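Local atomic coordinates of UPF0434 family protein (Haloferax volcanii, PDB entry 6F5Z), a protein that probably acts as the Trm112 activator subunit of methyltransferase holoenzymes, forming a complex with the putative methyltransferase Hvo_0019. Residues Tyr44-Asp48 with Gly49-Leu53. Numbering follows the deposited sequence.
Sequences YPIED and GIPNL
The phenol ring of Tyr44 meets Asn52 O at its edge, close to the ring plane, with CD1 3.5 Å away, while CD2 of Leu53 comes in obliquely, 3.7 Å from Tyr44 CG. With CG turned away from its own carbonyl carbon (chi1 -60°), the ring is carried to this leucine methyl. Tyr44 OH is hydrogen-bonded to Asp11 OD1. A serine here would probably leave Leu53 without its aromatic neighbour and Asp11 without the phenol hydroxyl. The Pro45 ring runs alongside the Asn52 side chain, and Pro45 O takes the Asn52 N-H at 2.8 Å.

This is a worked example of a beta hairpin with a two-residue loop, Asp48-Gly49: a type I' turn from Glu47 to Ile50 reverses the chain, both loop residues having positive phi. Glu47 and Ile50 exchange backbone bonds, Glu47 N to Ile50 O at 3.0 Å and Ile50 N to Glu47 O at 2.9 Å. Beyond this pair, CG1 of Ile46 packs on CB of Pro51 (4.2 Å). Strand 50-51, outermost in this chain, sits at the interface: Pro51 and Leu53 make backbone hydrogen bonds to the methyltransferase chain, whose Phe89 packs on Ile50 and Pro51. Asn52 OD1 accepts from Leu54 N. Two waters link Glu47 OE1 to the facing segment, one through Ile50 O and one through Asn52 ND2, and probably help to stabilise the carboxylate charge, whereas Asn52 O is buried with no polar partner.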
loop_
_atom_site.group_PDB
_atom_site.type_symbol
_atom_site.label_atom_id
_atom_site.label_comp_id
_atom_site.label_asym_id
_atom_site.label_seq_id
_atom_site.Cartn_x
_atom_site.Cartn_y
_atom_site.Cartn_z
ATOM N N TYR C 44 -7.679 -9.152 35.196
ATOM C CA TYR C 44 -7.722 -9.782 33.865
ATOM C C TYR C 44 -6.994 -11.116 34.001
ATOM O O TYR C 44 -5.764 -11.136 34.163
ATOM C CB TYR C 44 -7.071 -8.855 32.841
ATOM C CG TYR C 44 -7.805 -7.529 32.778
ATOM C CD1 TYR C 44 -9.024 -7.417 32.112
ATOM C CD2 TYR C 44 -7.271 -6.380 33.361
ATOM C CE1 TYR C 44 -9.709 -6.209 32.055
ATOM C CE2 TYR C 44 -7.937 -5.153 33.281
ATOM C CZ TYR C 44 -9.161 -5.077 32.628
ATOM O OH TYR C 44 -9.882 -3.897 32.526
ATOM N N PRO C 45 -7.721 -12.246 33.992
ATOM C CA PRO C 45 -7.045 -13.528 34.251
ATOM C C PRO C 45 -6.215 -14.013 33.092
ATOM O O PRO C 45 -6.569 -13.772 31.942
ATOM C CB PRO C 45 -8.204 -14.481 34.529
ATOM C CG PRO C 45 -9.332 -13.938 33.661
ATOM C CD PRO C 45 -9.164 -12.419 33.738
ATOM N N ILE C 46 -5.151 -14.761 33.392
ATOM C CA ILE C 46 -4.340 -15.440 32.374
ATOM C C ILE C 46 -4.644 -16.901 32.610
ATOM O O ILE C 46 -4.392 -17.411 33.715
ATOM C CB ILE C 46 -2.849 -15.167 32.565
ATOM C CG1 ILE C 46 -2.555 -13.651 32.446
ATOM C CG2 ILE C 46 -2.028 -15.997 31.589
ATOM C CD1 ILE C 46 -1.117 -13.203 32.917
ATOM N N GLU C 47 -5.265 -17.544 31.611
ATOM C CA GLU C 47 -5.790 -18.883 31.743
ATOM C C GLU C 47 -5.167 -19.738 30.703
ATOM O O GLU C 47 -5.348 -19.474 29.515
ATOM C CB GLU C 47 -7.322 -18.860 31.568
ATOM C CG GLU C 47 -7.996 -17.916 32.547
ATOM C CD GLU C 47 -9.448 -17.629 32.225
ATOM O OE1 GLU C 47 -9.823 -17.555 31.034
ATOM O OE2 GLU C 47 -10.232 -17.539 33.189
ATOM N N ASP C 48 -4.382 -20.731 31.140
ATOM C CA ASP C 48 -3.646 -21.606 30.219
ATOM C C ASP C 48 -2.876 -20.767 29.171
ATOM O O ASP C 48 -2.926 -21.029 27.940
ATOM C CB ASP C 48 -4.561 -22.648 29.522
ATOM C CG ASP C 48 -3.782 -23.771 28.859
ATOM O OD1 ASP C 48 -2.650 -24.051 29.307
ATOM O OD2 ASP C 48 -4.258 -24.290 27.806
ATOM N N GLY C 49 -2.242 -19.702 29.658
ATOM C CA GLY C 49 -1.397 -18.842 28.837
ATOM C C GLY C 49 -2.100 -17.743 28.057
ATOM O O GLY C 49 -1.437 -16.926 27.394
ATOM N N ILE C 50 -3.444 -17.703 28.126
ATOM C CA ILE C 50 -4.189 -16.705 27.378
ATOM C C ILE C 50 -4.787 -15.663 28.323
ATOM O O ILE C 50 -5.714 -15.975 29.101
ATOM C CB ILE C 50 -5.304 -17.373 26.524
ATOM C CG1 ILE C 50 -4.643 -18.337 25.461
ATOM C CG2 ILE C 50 -6.159 -16.268 25.838
ATOM C CD1 ILE C 50 -5.637 -19.114 24.626
ATOM N N PRO C 51 -4.323 -14.396 28.230
ATOM C CA PRO C 51 -4.936 -13.341 29.023
ATOM C C PRO C 51 -6.323 -13.017 28.476
ATOM O O PRO C 51 -6.498 -12.919 27.240
ATOM C CB PRO C 51 -4.012 -12.139 28.823
ATOM C CG PRO C 51 -2.764 -12.704 28.231
ATOM C CD PRO C 51 -3.184 -13.886 27.447
ATOM N N ASN C 52 -7.290 -12.805 29.379
ATOM C CA ASN C 52 -8.609 -12.368 28.967
ATOM C C ASN C 52 -8.675 -10.899 29.339
ATOM O O ASN C 52 -8.924 -10.544 30.502
ATOM C CB ASN C 52 -9.728 -13.186 29.608
ATOM C CG ASN C 52 -11.058 -12.796 29.014
ATOM O OD1 ASN C 52 -11.275 -11.655 28.587
ATOM N ND2 ASN C 52 -12.002 -13.721 29.024
ATOM N N LEU C 53 -8.417 -10.035 28.330
ATOM C CA LEU C 53 -8.353 -8.597 28.481
ATOM C C LEU C 53 -9.616 -7.915 27.950
ATOM O O LEU C 53 -9.558 -6.737 27.559
ATOM C CB LEU C 53 -7.064 -8.013 27.878
ATOM C CG LEU C 53 -5.823 -8.320 28.718
ATOM C CD1 LEU C 53 -4.567 -8.334 27.881
ATOM C CD2 LEU C 53 -5.656 -7.310 29.817
HETATM O O HOH W 1 -8.510 -16.527 28.824
HETATM O O HOH W 2 -12.053 -16.081 31.231
#